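Alcohol dehydrogenase, zinc-containing (Streptococcus pneumoniae serotype 2, PDB 5YLN) probably catalyses the NAD+-dependent oxidation of alcohols as a zinc-containing member of the alcohol dehydrogenase family. Local coordinates at residues K6-V11 with S327-A332; C92-G95 with Y99-K102; L213-T218 with P316-T321; K260-G263 with T267-N270. All coordinates share one frame; numbering follows the deposited sequence.

The four contacts are spread over both domains of the chain and none touches another. Contact 1 (6-11 with 327-332) joins a strand near the N-terminus to a helix late in the sequence, and the other three lie inside the loop it closes. Contact 2 (92-95 with 99-102) supplies two of the four cysteines of a zinc site; its centre is about 31 Å from that of contact 1. Contact 3 (213-218 with 316-321) links the Rossmann-type domain to a later connecting segment, and contact 4 (260-263 with 267-270), nested within it, lies about 23 Å away between centres. The other zinc, bound by Cys42 and His64, lies about 12 Å from the Leu319 side chain of contact 3 and about 14 Å from that of Ile329 of contact 1.

Contact 1: residues K6-V11 with S327-A332; sequences KAYTYV and SEIEKA
Tyr8 of strand 4-12 meets Ile329 and Glu330, in the first turn of helix 329-337, and is the one residue through which 6-11 reaches 327-332. Earlier on the strand, Lys6 is turned to its own hairpin partner, where NZ forms a salt bridge with Asp20. Ala7 points away from the helix and packs on Ile61 and Ala125. At Tyr8 the CB points toward the helix, and chi1 of -157° sets CG anti to the backbone N, which carries the ring out to the helix. CD1 comes within 3.9 Å of Ile329 CG2, an oblique apolar contact, while Ile329 CG1 stands 4.3 Å above one face of the ring, displaced from its centre. Ile329 CD1 reaches back to the Tyr8 CB at 4.1 Å. Glu330 approaches differently: its chain bends at chi2 and brings OE2 to the ring edge, 3.9 Å from Tyr8 CE1, with the carboxylate plane turned 74° from that of the ring. The Tyr8 ring also meets that of Tyr333, one turn further along the helix. After Tyr8 on the strand, Thr9 returns to the hairpin, its OG1 bonded to Ser17 O. Ile329 also packs on Phe18 and Ile349, so a helix from late in the chain covers the N-terminal antiparallel hairpin of strands 4-12 and 15-22 in what is, as in the family, probably the catalytic domain.

Contact 2: residues C92-G95 with Y99-K102; sequences CACG and YCKK. With ZN (zinc ion), chain F.
The backbone of 92-95 turns at Gly95, which has positive phi and whose CA lies 5.0 Å from that of Cys100, in a short run of helical backbone angles at 99-101. Between the two segments sits a zinc ion, bound by Cys94 SG at 2.3 Å and by Cys100 SG at 2.2 Å. The two sulfurs are 3.9 Å apart, a separation set by the metal they share. Cys94 holds SG between its backbone N and carbonyl carbon (chi1 78°), whereas Cys100 carries its SG beside the backbone N and anti to the carbonyl carbon (chi1 -78°); with these torsions both sulfurs face the ion. Cys97 and Cys108 supply the remaining ligands, completing the four-cysteine structural zinc site found in a lobe of many zinc-containing alcohol dehydrogenases, distinct from the zinc held by Cys42 and His64. Cys100 SG has a second role: it accepts a hydrogen bond from Gly95 N at 3.3 Å, with an N-H...S angle of 156°. Such a bond probably draws some negative charge from the thiolate and adds a second link between the segments beside the metal. The methyl CB of Ala93 lies 4.0 Å from the same sulfur, so Cys100 SG has apolar as well as polar company. At the exposed margin, Lys101 folds back through bends at chi2 and chi4, and its CE passes 4.1 Å from Gly95 O. Tyr99 faces another way, packing on Arg240 of the second subunit.

Contact 3: residues L213-T218 with P316-T321; sequences LSFGAT and PEKLVT
Phe215 and Lys318 pack ring against chain, the aliphatic part of the lysine lying over one face of the phenyl group. Lys318 CG stands 4.1 Å from the ring centroid in a CH-pi contact, 25° off the normal, and CD follows 3.9 Å above the plane, nearer the ring's margin than its middle. The chain is extended beyond CG and runs antiparallel to the Phe215 side chain; NZ remains 5.5 Å from the centroid, a cation-pi approach too long to count for much. The ring tip also comes near backbone, CZ lying 3.3 Å from Lys318 O. Leu319 meets the ring at its edge, with CD2 3.9 Å from Phe215 CE2. This packing joins the end of helix 206-214 of the Rossmann-type domain to the 3-10 turn 316-319 that leads into strand 322-325. The helix closes in a Schellman motif at Gly216, whose positive phi of 108° turns the chain directly after Phe215. Further out, Leu188 and Leu189 of helix 182-191 pack on Phe215, and Leu189 also touches Lys318. Gln192 NE2 bonds to Phe215 O, and Met151 of helix 146-151 packs on Leu319.

Contact 4: residues K260-G263 with T267-N270; sequences KIIG and TVAN
Ile262 carries this contact, reaching from strand 262-263 to Thr267 and Val268 of strand 266-270 across a tight chain reversal. The close-packed part is around its ethyl branch: CD1 lies 3.5 Å from both Thr267 O and Thr267 N, so a methyl rests on the backbone of the strand. CG1 sits anti to the backbone N (chi1 -165°), which directs the branch toward 267-270, and its chi2 of 65° turns CD1 onto the Thr267 main chain, near its N and O. Thr267 itself points its CB away, and its OG1 bonds to Asn291 ND2 in the neighbouring strand, leaving main-chain atoms to meet the isoleucine. Less intimate is the meeting with Val268, where Val268 CG2, beside its own backbone N, approaches Ile262 CB at 4.0 Å and Ile262 CG1 at 4.1 Å, the two branched chains crossing at a slant. The CA atoms of Ile262 and Val268 are 7.0 Å apart. On the solvent side the first segment takes no part: Lys260 is exposed and turns to Asp256 in a salt bridge. Strand 266-270 belongs to the parallel six-stranded Rossmann sheet between strands 242-247 and 291-293, and helix 252-261 is the connection leading to it from strand 242-247, the helical step of a beta-alpha-beta crossover. Val242 and Ile290 add to the apolar surroundings of Ile262. With methyl and methylene groups set against side chain and main chain, the direct contact is van der Waals and apolar burial, while backbone hydrogen bonds of the segments include those to Val242, Asp243, Ala245 and Asn291.

Contact 1: residues K6-V11 with S327-A332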
loop_
_atom_site.group_PDB
_atom_site.type_symbol
_atom_site.label_atom_id
_atom_site.label_comp_id
_atom_site.label_asym_id
_atom_site.label_seq_id
_atom_site.Cartn_x
_atom_site.Cartn_y
_atom_site.Cartn_z
ATOM N N LYS A 6 41.711 5.596 12.759
ATOM C CA LYS A 6 40.885 4.783 13.645
ATOM C C LYS A 6 39.501 4.617 13.042
ATOM O O LYS A 6 38.983 5.528 12.382
ATOM C CB LYS A 6 40.734 5.412 15.033
ATOM C CG LYS A 6 42.038 5.682 15.813
ATOM C CD LYS A 6 42.899 4.469 15.940
ATOM C CE LYS A 6 42.476 3.580 17.094
ATOM N NZ LYS A 6 43.573 2.653 17.471
ATOM N N ALA A 7 38.891 3.462 13.319
ATOM C CA ALA A 7 37.585 3.083 12.791
ATOM C C ALA A 7 36.955 2.001 13.669
ATOM O O ALA A 7 37.658 1.230 14.324
ATOM C CB ALA A 7 37.708 2.592 11.352
ATOM N N TYR A 8 35.619 1.958 13.678
ATOM C CA TYR A 8 34.850 0.924 14.374
ATOM C C TYR A 8 34.350 -0.090 13.348
ATOM O O TYR A 8 33.459 0.210 12.543
ATOM C CB TYR A 8 33.684 1.524 15.162
ATOM C CG TYR A 8 33.223 0.638 16.306
ATOM C CD1 TYR A 8 34.133 0.171 17.254
ATOM C CD2 TYR A 8 31.883 0.263 16.438
ATOM C CE1 TYR A 8 33.722 -0.656 18.308
ATOM C CE2 TYR A 8 31.452 -0.549 17.490
ATOM C CZ TYR A 8 32.374 -1.008 18.421
ATOM O OH TYR A 8 31.953 -1.814 19.456
ATOM N N THR A 9 34.908 -1.295 13.397
ATOM C CA THR A 9 34.705 -2.320 12.384
ATOM C C THR A 9 33.855 -3.457 12.938
ATOM O O THR A 9 34.040 -3.881 14.081
ATOM C CB THR A 9 36.049 -2.895 11.908
ATOM O OG1 THR A 9 36.719 -3.496 13.024
ATOM C CG2 THR A 9 36.946 -1.816 11.295
ATOM N N TYR A 10 32.940 -3.954 12.113
ATOM C CA TYR A 10 32.289 -5.231 12.360
ATOM C C TYR A 10 33.275 -6.371 12.106
ATOM O O TYR A 10 34.001 -6.365 11.106
ATOM C CB TYR A 10 31.067 -5.370 11.450
ATOM C CG TYR A 10 30.360 -6.705 11.556
ATOM C CD1 TYR A 10 29.843 -7.143 12.768
ATOM C CD2 TYR A 10 30.177 -7.508 10.440
ATOM C CE1 TYR A 10 29.181 -8.353 12.876
ATOM C CE2 TYR A 10 29.513 -8.731 10.537
ATOM C CZ TYR A 10 29.026 -9.151 11.762
ATOM O OH TYR A 10 28.365 -10.367 11.894
ATOM N N VAL A 11 33.313 -7.350 13.011
ATOM C CA VAL A 11 34.217 -8.498 12.890
ATOM C C VAL A 11 33.457 -9.790 12.594
ATOM O O VAL A 11 33.671 -10.433 11.563
ATOM C CB VAL A 11 35.096 -8.669 14.149
ATOM C CG1 VAL A 11 36.154 -9.747 13.909
ATOM C CG2 VAL A 11 35.734 -7.356 14.540
ATOM N N SER A 327 37.054 8.227 20.117
ATOM C CA SER A 327 37.910 7.244 20.772
ATOM C C SER A 327 37.178 6.498 21.875
ATOM O O SER A 327 37.666 5.463 22.340
ATOM C CB SER A 327 39.144 7.922 21.351
ATOM O OG SER A 327 38.746 9.003 22.163
ATOM N N GLU A 328 36.026 7.001 22.313
ATOM C CA GLU A 328 35.210 6.304 23.293
ATOM C C GLU A 328 33.964 5.699 22.645
ATOM O O GLU A 328 32.934 5.540 23.302
ATOM C CB GLU A 328 34.833 7.242 24.440
ATOM C CG GLU A 328 36.029 7.885 25.177
ATOM C CD GLU A 328 36.804 6.910 26.091
ATOM O OE1 GLU A 328 36.445 5.713 26.144
ATOM O OE2 GLU A 328 37.775 7.342 26.764
ATOM N N ILE A 329 34.050 5.350 21.357
ATOM C CA ILE A 329 32.886 4.824 20.651
ATOM C C ILE A 329 32.375 3.527 21.283
ATOM O O ILE A 329 31.164 3.280 21.287
ATOM C CB ILE A 329 33.213 4.643 19.158
ATOM C CG1 ILE A 329 31.962 4.229 18.402
ATOM C CG2 ILE A 329 34.332 3.614 18.984
ATOM C CD1 ILE A 329 31.875 4.761 16.985
ATOM N N GLU A 330 33.265 2.699 21.847
ATOM C CA GLU A 330 32.825 1.511 22.584
ATOM C C GLU A 330 31.838 1.869 23.689
ATOM O O GLU A 330 30.810 1.211 23.855
ATOM C CB GLU A 330 34.021 0.767 23.195
ATOM C CG GLU A 330 35.042 0.242 22.209
ATOM C CD GLU A 330 35.191 -1.272 22.256
ATOM O OE1 GLU A 330 34.603 -1.911 23.157
ATOM O OE2 GLU A 330 35.895 -1.828 21.384
ATOM N N LYS A 331 32.150 2.898 24.475
ATOM C CA LYS A 331 31.204 3.344 25.496
ATOM C C LYS A 331 29.900 3.822 24.874
ATOM O O LYS A 331 28.826 3.627 25.455
ATOM C CB LYS A 331 31.800 4.472 26.333
ATOM C CG LYS A 331 32.851 4.067 27.341
ATOM C CD LYS A 331 33.530 5.324 27.846
ATOM C CE LYS A 331 34.685 5.021 28.789
ATOM N NZ LYS A 331 34.202 4.864 30.181
ATOM N N ALA A 332 29.978 4.490 23.718
ATOM C CA ALA A 332 28.771 5.005 23.072
ATOM C C ALA A 332 27.823 3.868 22.702
ATOM O O ALA A 332 26.608 3.956 22.912
ATOM C CB ALA A 332 29.135 5.829 21.830
#

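Contact 2: residues C92-G95 with Y99-K102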
loop_
_atom_site.group_PDB
_atom_site.type_symbol
_atom_site.label_atom_id
_atom_site.label_comp_id
_atom_site.label_asym_id
_atom_site.label_seq_id
_atom_site.Cartn_x
_atom_site.Cartn_y
_atom_site.Cartn_z
ATOM N N CYS A 92 23.692 6.673 -1.024
ATOM C CA CYS A 92 24.440 7.188 -2.166
ATOM C C CYS A 92 23.584 7.133 -3.424
ATOM O O CYS A 92 22.896 6.137 -3.669
ATOM C CB CYS A 92 25.710 6.373 -2.404
ATOM S SG CYS A 92 26.761 6.188 -0.958
ATOM N N ALA A 93 23.687 8.176 -4.251
ATOM C CA ALA A 93 22.882 8.317 -5.462
ATOM C C ALA A 93 23.786 8.716 -6.624
ATOM O O ALA A 93 24.461 9.743 -6.559
ATOM C CB ALA A 93 21.774 9.360 -5.254
ATOM N N CYS A 94 23.787 7.919 -7.697
ATOM C CA CYS A 94 24.585 8.276 -8.865
ATOM C C CYS A 94 23.936 9.398 -9.680
ATOM O O CYS A 94 24.646 10.098 -10.409
ATOM C CB CYS A 94 24.821 7.043 -9.747
ATOM S SG CYS A 94 23.366 6.554 -10.817
ATOM N N GLY A 95 22.615 9.584 -9.553
ATOM C CA GLY A 95 21.873 10.645 -10.205
ATOM C C GLY A 95 21.500 10.389 -11.652
ATOM O O GLY A 95 20.861 11.250 -12.267
ATOM N N TYR A 99 16.616 4.248 -11.348
ATOM C CA TYR A 99 15.915 4.604 -10.118
ATOM C C TYR A 99 16.258 6.004 -9.642
ATOM O O TYR A 99 15.396 6.675 -9.067
ATOM C CB TYR A 99 16.181 3.560 -9.024
ATOM C CG TYR A 99 15.423 2.297 -9.326
ATOM C CD1 TYR A 99 14.034 2.336 -9.468
ATOM C CD2 TYR A 99 16.083 1.081 -9.527
ATOM C CE1 TYR A 99 13.317 1.192 -9.771
ATOM C CE2 TYR A 99 15.378 -0.064 -9.834
ATOM C CZ TYR A 99 13.990 0.004 -9.965
ATOM O OH TYR A 99 13.269 -1.112 -10.268
ATOM N N CYS A 100 17.494 6.460 -9.860
ATOM C CA CYS A 100 17.843 7.840 -9.522
ATOM C C CYS A 100 17.016 8.835 -10.333
ATOM O O CYS A 100 16.657 9.912 -9.839
ATOM C CB CYS A 100 19.334 8.085 -9.752
ATOM S SG CYS A 100 20.413 7.433 -8.441
ATOM N N LYS A 101 16.727 8.504 -11.589
ATOM C CA LYS A 101 15.874 9.382 -12.384
ATOM C C LYS A 101 14.473 9.507 -11.792
ATOM O O LYS A 101 13.805 10.516 -12.021
ATOM C CB LYS A 101 15.826 8.883 -13.831
ATOM C CG LYS A 101 17.084 9.249 -14.621
ATOM C CD LYS A 101 17.264 10.771 -14.664
ATOM C CE LYS A 101 18.394 11.186 -15.576
ATOM N NZ LYS A 101 18.305 10.500 -16.892
ATOM N N LYS A 102 14.032 8.528 -11.005
ATOM C CA LYS A 102 12.754 8.596 -10.316
ATOM C C LYS A 102 12.852 9.239 -8.937
ATOM O O LYS A 102 11.820 9.409 -8.282
ATOM C CB LYS A 102 12.150 7.193 -10.177
ATOM C CG LYS A 102 11.797 6.515 -11.501
ATOM C CD LYS A 102 11.297 5.088 -11.272
ATOM C CE LYS A 102 10.836 4.438 -12.570
ATOM N NZ LYS A 102 9.579 5.047 -13.098
HETATM ZN ZN ZN F . 21.565 5.847 -9.499
#

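Contact 3: residues L213-T218 with P316-T321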
loop_
_atom_site.group_PDB
_atom_site.type_symbol
_atom_site.label_atom_id
_atom_site.label_comp_id
_atom_site.label_asym_id
_atom_site.label_seq_id
_atom_site.Cartn_x
_atom_site.Cartn_y
_atom_site.Cartn_z
ATOM N N LEU A 213 5.030 12.484 24.637
ATOM C CA LEU A 213 4.201 13.642 24.956
ATOM C C LEU A 213 5.030 14.920 24.983
ATOM O O LEU A 213 4.578 15.966 24.502
ATOM C CB LEU A 213 3.491 13.429 26.293
ATOM C CG LEU A 213 2.493 12.261 26.382
ATOM C CD1 LEU A 213 1.892 12.164 27.787
ATOM C CD2 LEU A 213 1.396 12.389 25.355
ATOM N N SER A 214 6.257 14.851 25.515
ATOM C CA SER A 214 7.152 16.005 25.468
ATOM C C SER A 214 7.412 16.450 24.039
ATOM O O SER A 214 7.586 17.644 23.777
ATOM C CB SER A 214 8.494 15.689 26.138
ATOM O OG SER A 214 8.444 15.975 27.509
ATOM N N PHE A 215 7.513 15.500 23.114
ATOM C CA PHE A 215 7.822 15.829 21.729
ATOM C C PHE A 215 6.594 16.261 20.924
ATOM O O PHE A 215 6.729 16.569 19.733
ATOM C CB PHE A 215 8.491 14.641 21.033
ATOM C CG PHE A 215 9.947 14.482 21.346
ATOM C CD1 PHE A 215 10.475 14.919 22.555
ATOM C CD2 PHE A 215 10.800 13.892 20.423
ATOM C CE1 PHE A 215 11.832 14.758 22.841
ATOM C CE2 PHE A 215 12.162 13.727 20.708
ATOM C CZ PHE A 215 12.673 14.164 21.920
ATOM N N GLY A 216 5.412 16.296 21.527
ATOM C CA GLY A 216 4.228 16.738 20.832
ATOM C C GLY A 216 3.222 15.673 20.468
ATOM O O GLY A 216 2.340 15.946 19.640
ATOM N N ALA A 217 3.325 14.472 21.033
ATOM C CA ALA A 217 2.212 13.543 20.927
ATOM C C ALA A 217 1.024 14.094 21.700
ATOM O O ALA A 217 1.181 14.715 22.755
ATOM C CB ALA A 217 2.583 12.160 21.469
ATOM N N THR A 218 -0.175 13.839 21.181
ATOM C CA THR A 218 -1.385 14.306 21.849
ATOM C C THR A 218 -1.909 13.311 22.867
ATOM O O THR A 218 -2.511 13.728 23.862
ATOM C CB THR A 218 -2.474 14.632 20.816
ATOM O OG1 THR A 218 -2.933 13.430 20.180
ATOM C CG2 THR A 218 -1.910 15.589 19.738
ATOM N N PRO A 316 14.888 18.984 15.808
ATOM C CA PRO A 316 15.321 17.578 15.901
ATOM C C PRO A 316 16.494 17.343 16.839
ATOM O O PRO A 316 16.755 16.187 17.188
ATOM C CB PRO A 316 15.699 17.236 14.459
ATOM C CG PRO A 316 16.026 18.567 13.836
ATOM C CD PRO A 316 15.112 19.541 14.464
ATOM N N GLU A 317 17.205 18.389 17.266
ATOM C CA GLU A 317 18.325 18.162 18.161
ATOM C C GLU A 317 17.887 17.543 19.478
ATOM O O GLU A 317 18.741 17.031 20.203
ATOM C CB GLU A 317 19.094 19.465 18.416
ATOM C CG GLU A 317 18.285 20.609 19.003
ATOM C CD GLU A 317 17.554 21.457 17.948
ATOM O OE1 GLU A 317 17.181 22.598 18.286
ATOM O OE2 GLU A 317 17.347 20.998 16.799
ATOM N N LYS A 318 16.588 17.541 19.796
ATOM C CA LYS A 318 16.171 16.892 21.033
ATOM C C LYS A 318 16.156 15.365 20.931
ATOM O O LYS A 318 15.935 14.703 21.940
ATOM C CB LYS A 318 14.803 17.425 21.494
ATOM C CG LYS A 318 13.688 17.408 20.469
ATOM C CD LYS A 318 12.459 18.167 20.992
ATOM C CE LYS A 318 11.533 18.591 19.855
ATOM N NZ LYS A 318 10.486 19.572 20.280
ATOM N N LEU A 319 16.400 14.798 19.744
ATOM C CA LEU A 319 16.680 13.372 19.622
ATOM C C LEU A 319 18.023 12.979 20.230
ATOM O O LEU A 319 18.275 11.785 20.422
ATOM C CB LEU A 319 16.645 12.957 18.150
ATOM C CG LEU A 319 15.214 12.958 17.583
ATOM C CD1 LEU A 319 15.213 12.927 16.064
ATOM C CD2 LEU A 319 14.391 11.798 18.135
ATOM N N VAL A 320 18.902 13.936 20.518
ATOM C CA VAL A 320 20.254 13.623 20.976
ATOM C C VAL A 320 20.320 13.814 22.484
ATOM O O VAL A 320 20.017 14.898 22.997
ATOM C CB VAL A 320 21.312 14.478 20.262
ATOM C CG1 VAL A 320 22.699 14.247 20.909
ATOM C CG2 VAL A 320 21.336 14.131 18.772
ATOM N N THR A 321 20.743 12.763 23.193
ATOM C CA THR A 321 20.716 12.734 24.646
ATOM C C THR A 321 22.073 12.498 25.295
ATOM O O THR A 321 22.230 12.838 26.467
ATOM C CB THR A 321 19.749 11.645 25.141
ATOM O OG1 THR A 321 20.155 10.381 24.603
ATOM C CG2 THR A 321 18.299 11.942 24.685
#

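Contact 4: residues K260-G263 with T267-N270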
loop_
_atom_site.group_PDB
_atom_site.type_symbol
_atom_site.label_atom_id
_atom_site.label_comp_id
_atom_site.label_asym_id
_atom_site.label_seq_id
_atom_site.Cartn_x
_atom_site.Cartn_y
_atom_site.Cartn_z
ATOM N N LYS A 260 -4.749 -4.120 13.329
ATOM C CA LYS A 260 -5.969 -4.152 14.122
ATOM C C LYS A 260 -6.575 -2.769 14.386
ATOM O O LYS A 260 -7.753 -2.683 14.751
ATOM C CB LYS A 260 -5.695 -4.870 15.444
ATOM C CG LYS A 260 -5.429 -6.362 15.231
ATOM C CD LYS A 260 -5.722 -7.154 16.491
ATOM C CE LYS A 260 -5.963 -8.638 16.195
ATOM N NZ LYS A 260 -5.099 -9.136 15.093
ATOM N N ILE A 261 -5.820 -1.685 14.220
ATOM C CA ILE A 261 -6.311 -0.362 14.590
ATOM C C ILE A 261 -6.538 0.536 13.394
ATOM O O ILE A 261 -7.094 1.630 13.560
ATOM C CB ILE A 261 -5.369 0.335 15.595
ATOM C CG1 ILE A 261 -3.963 0.530 14.995
ATOM C CG2 ILE A 261 -5.326 -0.457 16.887
ATOM C CD1 ILE A 261 -3.109 1.667 15.652
ATOM N N ILE A 262 -6.124 0.117 12.204
ATOM C CA ILE A 262 -6.238 0.957 11.035
ATOM C C ILE A 262 -7.699 1.013 10.599
ATOM O O ILE A 262 -8.422 0.016 10.648
ATOM C CB ILE A 262 -5.311 0.429 9.928
ATOM C CG1 ILE A 262 -5.125 1.484 8.852
ATOM C CG2 ILE A 262 -5.801 -0.903 9.371
ATOM C CD1 ILE A 262 -4.398 2.719 9.349
ATOM N N GLY A 263 -8.159 2.207 10.232
ATOM C CA GLY A 263 -9.532 2.385 9.816
ATOM C C GLY A 263 -9.701 2.277 8.320
ATOM O O GLY A 263 -8.724 2.151 7.583
ATOM N N THR A 267 -3.702 3.867 6.090
ATOM C CA THR A 267 -2.433 3.305 5.646
ATOM C C THR A 267 -1.622 2.828 6.849
ATOM O O THR A 267 -1.425 3.573 7.812
ATOM C CB THR A 267 -1.629 4.327 4.828
ATOM O OG1 THR A 267 -2.332 4.637 3.615
ATOM C CG2 THR A 267 -0.245 3.809 4.478
ATOM N N VAL A 268 -1.173 1.581 6.798
ATOM C CA VAL A 268 -0.120 1.088 7.684
ATOM C C VAL A 268 1.202 1.355 6.974
ATOM O O VAL A 268 1.476 0.768 5.922
ATOM C CB VAL A 268 -0.290 -0.405 7.991
ATOM C CG1 VAL A 268 0.847 -0.918 8.909
ATOM C CG2 VAL A 268 -1.661 -0.686 8.617
ATOM N N ALA A 269 2.001 2.275 7.515
ATOM C CA ALA A 269 3.305 2.623 6.951
ATOM C C ALA A 269 4.372 1.924 7.777
ATOM O O ALA A 269 4.658 2.340 8.905
ATOM C CB ALA A 269 3.538 4.138 6.938
ATOM N N ASN A 270 4.963 0.874 7.213
ATOM C CA ASN A 270 6.065 0.173 7.852
ATOM C C ASN A 270 7.361 0.957 7.657
ATOM O O ASN A 270 7.705 1.311 6.529
ATOM C CB ASN A 270 6.223 -1.233 7.277
ATOM C CG ASN A 270 7.396 -1.979 7.904
ATOM O OD1 ASN A 270 7.254 -2.598 8.957
ATOM N ND2 ASN A 270 8.561 -1.905 7.265
#